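Local coordinates for bifunctional protein PutA (Bdellovibrio bacteriovorus, PDB 5UR2) that catalyses both steps of proline breakdown to glutamate, pairing a flavin-dependent proline dehydrogenase with an NAD-dependent L-glutamate gamma-semialdehyde dehydrogenase in one polypeptide, at the interface of chains A and B. Residues are numbered along the deposited sequence; one frame, centred on the assembly and turned at random. Chains: chain A/B, Bifunctional protein PutA.

Contact 1: the interface of chains A and B. Residues chain A 50, 308-309, 417-418, 421; chain B 977-979.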
loop_
_atom_site.group_PDB
_atom_site.type_symbol
_atom_site.label_atom_id
_atom_site.label_comp_id
_atom_site.label_asym_id
_atom_site.label_seq_id
_atom_site.Cartn_x
_atom_site.Cartn_y
_atom_site.Cartn_z
ATOM N N LYS A 50 25.966 14.319 -19.976
ATOM C CA LYS A 50 27.107 13.418 -19.814
ATOM C C LYS A 50 26.697 11.969 -20.049
ATOM O O LYS A 50 27.356 11.233 -20.796
ATOM C CB LYS A 50 27.702 13.590 -18.419
ATOM C CG LYS A 50 28.813 12.614 -18.049
ATOM C CD LYS A 50 29.276 12.951 -16.649
ATOM C CE LYS A 50 30.264 11.959 -16.098
ATOM N NZ LYS A 50 30.636 12.377 -14.720
ATOM N N ASP A 308 34.310 3.653 -9.911
ATOM C CA ASP A 308 32.846 3.606 -9.863
ATOM C C ASP A 308 32.350 2.170 -9.870
ATOM O O ASP A 308 31.486 1.793 -9.071
ATOM C CB ASP A 308 32.229 4.366 -11.037
ATOM C CG ASP A 308 32.469 5.857 -10.959
ATOM O OD1 ASP A 308 31.890 6.499 -10.071
ATOM O OD2 ASP A 308 33.213 6.393 -11.794
ATOM N N TYR A 309 32.908 1.348 -10.763
ATOM C CA TYR A 309 32.533 -0.059 -10.834
ATOM C C TYR A 309 32.687 -0.742 -9.475
ATOM O O TYR A 309 31.800 -1.483 -9.035
ATOM C CB TYR A 309 33.377 -0.768 -11.906
ATOM C CG TYR A 309 33.168 -2.273 -11.930
ATOM C CD1 TYR A 309 32.126 -2.830 -12.663
ATOM C CD2 TYR A 309 33.984 -3.129 -11.193
ATOM C CE1 TYR A 309 31.908 -4.204 -12.676
ATOM C CE2 TYR A 309 33.763 -4.503 -11.179
ATOM C CZ TYR A 309 32.724 -5.028 -11.933
ATOM O OH TYR A 309 32.495 -6.386 -11.960
ATOM N N VAL A 417 35.799 5.893 -24.096
ATOM C CA VAL A 417 34.791 6.282 -23.115
ATOM C C VAL A 417 35.413 6.322 -21.727
ATOM O O VAL A 417 35.123 7.219 -20.927
ATOM C CB VAL A 417 33.578 5.332 -23.177
ATOM C CG1 VAL A 417 32.631 5.562 -21.990
ATOM C CG2 VAL A 417 32.847 5.494 -24.489
ATOM N N ARG A 418 36.313 5.380 -21.434
ATOM C CA ARG A 418 36.969 5.383 -20.132
ATOM C C ARG A 418 37.800 6.645 -19.935
ATOM O O ARG A 418 37.836 7.200 -18.831
ATOM C CB ARG A 418 37.825 4.128 -19.964
ATOM C CG ARG A 418 37.013 2.848 -19.712
ATOM C CD ARG A 418 36.004 3.016 -18.570
ATOM N NE ARG A 418 36.584 3.702 -17.417
ATOM C CZ ARG A 418 35.884 4.182 -16.389
ATOM N NH1 ARG A 418 36.512 4.803 -15.392
ATOM N NH2 ARG A 418 34.560 4.043 -16.354
ATOM N N LEU A 421 35.394 9.376 -19.190
ATOM C CA LEU A 421 34.915 9.257 -17.820
ATOM C C LEU A 421 35.950 9.748 -16.814
ATOM O O LEU A 421 35.612 10.469 -15.869
ATOM C CB LEU A 421 34.521 7.810 -17.553
ATOM C CG LEU A 421 33.174 7.558 -18.218
ATOM C CD1 LEU A 421 32.858 6.064 -18.261
ATOM C CD2 LEU A 421 32.117 8.329 -17.431
ATOM N N ARG B 977 30.246 0.695 -19.439
ATOM C CA ARG B 977 31.649 1.125 -19.491
ATOM C C ARG B 977 32.123 1.640 -18.140
ATOM O O ARG B 977 32.877 2.614 -18.064
ATOM C CB ARG B 977 31.883 2.206 -20.548
ATOM C CG ARG B 977 31.703 1.750 -21.942
ATOM C CD ARG B 977 32.580 0.569 -22.248
ATOM N NE ARG B 977 31.981 -0.145 -23.360
ATOM C CZ ARG B 977 31.966 -1.462 -23.480
ATOM N NH1 ARG B 977 32.534 -2.218 -22.550
ATOM N NH2 ARG B 977 31.376 -2.019 -24.530
ATOM N N GLY B 978 31.678 0.992 -17.068
ATOM C CA GLY B 978 32.136 1.364 -15.748
ATOM C C GLY B 978 31.531 2.624 -15.182
ATOM O O GLY B 978 32.086 3.186 -14.234
ATOM N N PHE B 979 30.423 3.101 -15.741
ATOM C CA PHE B 979 29.756 4.285 -15.222
ATOM C C PHE B 979 28.246 4.095 -15.249
ATOM O O PHE B 979 27.689 3.538 -16.201
ATOM C CB PHE B 979 30.108 5.544 -16.019
ATOM C CG PHE B 979 29.184 6.708 -15.751
ATOM C CD1 PHE B 979 29.347 7.495 -14.615
ATOM C CD2 PHE B 979 28.148 7.009 -16.630
ATOM C CE1 PHE B 979 28.490 8.577 -14.361
ATOM C CE2 PHE B 979 27.278 8.077 -16.384
ATOM C CZ PHE B 979 27.452 8.867 -15.252
HETATM O O HOH W 1 34.320 2.401 -13.174
HETATM O O HOH W 2 33.462 5.953 -14.643
#
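A:Arg418 reaches out from helix 409-423 and gives its terminal NH2 to the backbone carbonyl O of B:Arg977, 2.8 Å away. The carbonyl oxygen lies in the guanidinium plane, at its edge, and the N-H arrives in the carbonyl plane on a lone pair. Bends at chi2 and chi3 (-51° and -44°) turn the arginine chain forward along its helix, with CB of A:Leu421 against the rim of one guanidinium face. The tight part follows directly: CD1 of A:Leu421 touches CB of B:Phe979 at 3.6 Å, and CD2 lies 3.7 Å from CG of the same ring, the two side chains crossing at about a right angle. One turn back, CG1 of A:Val417 packs on CB of B:Arg977 at 3.7 Å.

The far end of the phenyl ring is held more loosely. Its CE1 stands 4.2 Å from CE of A:Lys50, an extended chain. Towards helix 307-317, CB of A:Asp308 touches O of B:Gly978 at 3.4 Å, but the polar links run through water. Water 2 ties OD2, a carboxylate oxygen of A:Asp308, and the arginine NH2 to that O. Together these contacts dock a C-terminal loop of one subunit on the proline dehydrogenase region of the other. B:Arg977 and B:Gly978 both have positive phi, and their carbonyls point towards chain A. Water 1 sits 2.6 Å from O of B:Gly978 and 3.0 Å from the backbone N of A:Tyr309.

Contact 2: the interface of chains A and B. Residues chain A 727, 747, 947, 950-952; chain B 632, 740-742.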
loop_
_atom_site.group_PDB
_atom_site.type_symbol
_atom_site.label_atom_id
_atom_site.label_comp_id
_atom_site.label_asym_id
_atom_site.label_seq_id
_atom_site.Cartn_x
_atom_site.Cartn_y
_atom_site.Cartn_z
ATOM N N MET A 727 -6.225 -25.853 -8.989
ATOM C CA MET A 727 -7.231 -24.794 -9.015
ATOM C C MET A 727 -8.631 -25.345 -9.257
ATOM O O MET A 727 -9.607 -24.809 -8.719
ATOM C CB MET A 727 -6.864 -23.733 -10.047
ATOM C CG MET A 727 -5.767 -22.799 -9.552
ATOM S SD MET A 727 -5.465 -21.495 -10.745
ATOM C CE MET A 727 -4.880 -22.445 -12.131
ATOM N N MET A 747 3.437 -21.176 -12.061
ATOM C CA MET A 747 3.396 -22.348 -12.933
ATOM C C MET A 747 4.433 -22.367 -14.057
ATOM O O MET A 747 4.308 -23.187 -14.973
ATOM C CB MET A 747 2.004 -22.506 -13.563
ATOM C CG MET A 747 0.959 -23.089 -12.644
ATOM S SD MET A 747 -0.670 -23.255 -13.386
ATOM C CE MET A 747 -1.175 -21.568 -13.720
ATOM N N LYS A 947 -0.640 -14.559 -17.369
ATOM C CA LYS A 947 -1.036 -15.608 -18.311
ATOM C C LYS A 947 -0.994 -16.962 -17.601
ATOM O O LYS A 947 -1.456 -17.064 -16.461
ATOM C CB LYS A 947 -0.169 -15.599 -19.560
ATOM C CG LYS A 947 -0.412 -14.372 -20.461
ATOM C CD LYS A 947 0.306 -14.548 -21.803
ATOM C CE LYS A 947 0.277 -13.263 -22.601
ATOM N NZ LYS A 947 1.100 -13.342 -23.833
ATOM N N GLY A 950 0.891 -18.027 -13.679
ATOM C CA GLY A 950 0.367 -18.105 -12.332
ATOM C C GLY A 950 -0.738 -17.094 -12.081
ATOM O O GLY A 950 -1.248 -16.455 -12.997
ATOM N N ILE A 951 -1.118 -17.000 -10.808
ATOM C CA ILE A 951 -2.043 -15.982 -10.319
ATOM C C ILE A 951 -1.765 -15.741 -8.839
ATOM O O ILE A 951 -1.600 -16.688 -8.064
ATOM C CB ILE A 951 -3.527 -16.363 -10.542
ATOM C CG1 ILE A 951 -4.445 -15.224 -10.035
ATOM C CG2 ILE A 951 -3.852 -17.697 -9.860
ATOM C CD1 ILE A 951 -5.654 -14.923 -10.897
ATOM N N GLY A 952 -1.702 -14.466 -8.448
ATOM C CA GLY A 952 -1.604 -14.090 -7.045
ATOM C C GLY A 952 -0.261 -14.286 -6.370
ATOM O O GLY A 952 -0.175 -14.137 -5.147
ATOM N N ARG B 632 -5.454 -6.272 -16.764
ATOM C CA ARG B 632 -5.578 -7.713 -17.029
ATOM C C ARG B 632 -6.261 -8.060 -18.351
ATOM O O ARG B 632 -5.825 -8.990 -19.030
ATOM C CB ARG B 632 -6.335 -8.411 -15.885
ATOM C CG ARG B 632 -5.738 -8.207 -14.498
ATOM C CD ARG B 632 -6.291 -9.198 -13.447
ATOM N NE ARG B 632 -5.652 -10.516 -13.548
ATOM C CZ ARG B 632 -6.273 -11.638 -13.899
ATOM N NH1 ARG B 632 -7.570 -11.629 -14.169
ATOM N NH2 ARG B 632 -5.595 -12.782 -13.969
ATOM N N VAL B 740 -5.310 -17.303 -16.265
ATOM C CA VAL B 740 -6.076 -17.789 -15.135
ATOM C C VAL B 740 -7.112 -16.720 -14.797
ATOM O O VAL B 740 -6.791 -15.527 -14.700
ATOM C CB VAL B 740 -5.162 -18.094 -13.934
ATOM C CG1 VAL B 740 -5.961 -18.689 -12.775
ATOM C CG2 VAL B 740 -4.042 -19.051 -14.333
ATOM N N LYS B 741 -8.358 -17.138 -14.649
ATOM C CA LYS B 741 -9.418 -16.199 -14.328
ATOM C C LYS B 741 -9.382 -15.798 -12.857
ATOM O O LYS B 741 -9.054 -16.603 -11.976
ATOM C CB LYS B 741 -10.780 -16.796 -14.698
ATOM C CG LYS B 741 -11.064 -16.741 -16.214
ATOM C CD LYS B 741 -12.356 -17.424 -16.618
ATOM C CE LYS B 741 -12.505 -17.370 -18.149
ATOM N NZ LYS B 741 -13.693 -18.107 -18.716
ATOM N N ARG B 742 -9.670 -14.529 -12.593
ATOM C CA ARG B 742 -9.802 -14.042 -11.234
ATOM C C ARG B 742 -11.256 -13.699 -10.964
ATOM O O ARG B 742 -11.887 -12.995 -11.763
ATOM C CB ARG B 742 -8.934 -12.819 -10.985
ATOM C CG ARG B 742 -9.273 -12.176 -9.633
ATOM C CD ARG B 742 -8.271 -11.140 -9.236
ATOM N NE ARG B 742 -6.981 -11.749 -8.955
ATOM C CZ ARG B 742 -5.819 -11.142 -9.167
ATOM N NH1 ARG B 742 -5.788 -9.894 -9.667
ATOM N NH2 ARG B 742 -4.691 -11.788 -8.886
HETATM O O HOH W 3 -3.150 -15.398 -15.767
HETATM O O HOH W 4 -2.797 -13.929 -13.614
#
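A:Ile951 and B:Val740 meet with extended backbones, the isoleucine in the short strand 950-951 and the valine in the loop that leads into strand 742-746. The valine CG1 points tip to tip at the sulfur of A:Met727, with SD 3.5 Å away, and also touches CG2 of A:Ile951 at 3.7 Å. The other branch, CG2, faces both CE of A:Met747 and the carbonyl O of A:Lys947, each 3.9 Å away.

A:Ile951 answers with its long branch. CG1 is anti to the backbone N (chi1 -179°), which sends it towards chain B, and a chi2 of 140°, well off a staggered value, sets CD1 beside two arginines: CD1 lies 3.7 Å from NH2 of B:Arg632, while CG1 itself is 3.6 Å from NH2 of B:Arg742. These are van der Waals contacts. The B:Arg632 NH2 is already bonded to O of B:Val740 (3.1 Å, 172° at the hydrogen), an almost straight bond that holds the valine carbonyl from within its own chain. Polar links between the subunits run through two waters bonded to each other: water 3 joins N of B:Val740 to O of A:Lys947, and water 4 joins the same arginine NH2 to O of A:Gly950.

In the aldehyde dehydrogenase fold, A:Met727 belongs to helix 720-730, and A:Met747 directly follows the predicted active-site A:Glu746, about 8 Å from the centre of this contact.

The centres of the C-alpha atoms of contact 1 and contact 2 are about 43 Å apart, and the two share no residue or secondary-structure element. Contact 2 joins the aldehyde dehydrogenase regions of the two subunits close to the predicted catalytic residues. The centre of contact 1 is about 33 Å from A:Cys780. There the C-terminal segment of chain B, beyond strand 965-973, reaches the proline dehydrogenase region of chain A. The same partner chain therefore touches both catalytic regions of one subunit. With the two-fold repeating each contact, this arrangement probably helps to hold the two regions in register within the dimer, in keeping with a conserved oligomeric core among type A PutAs.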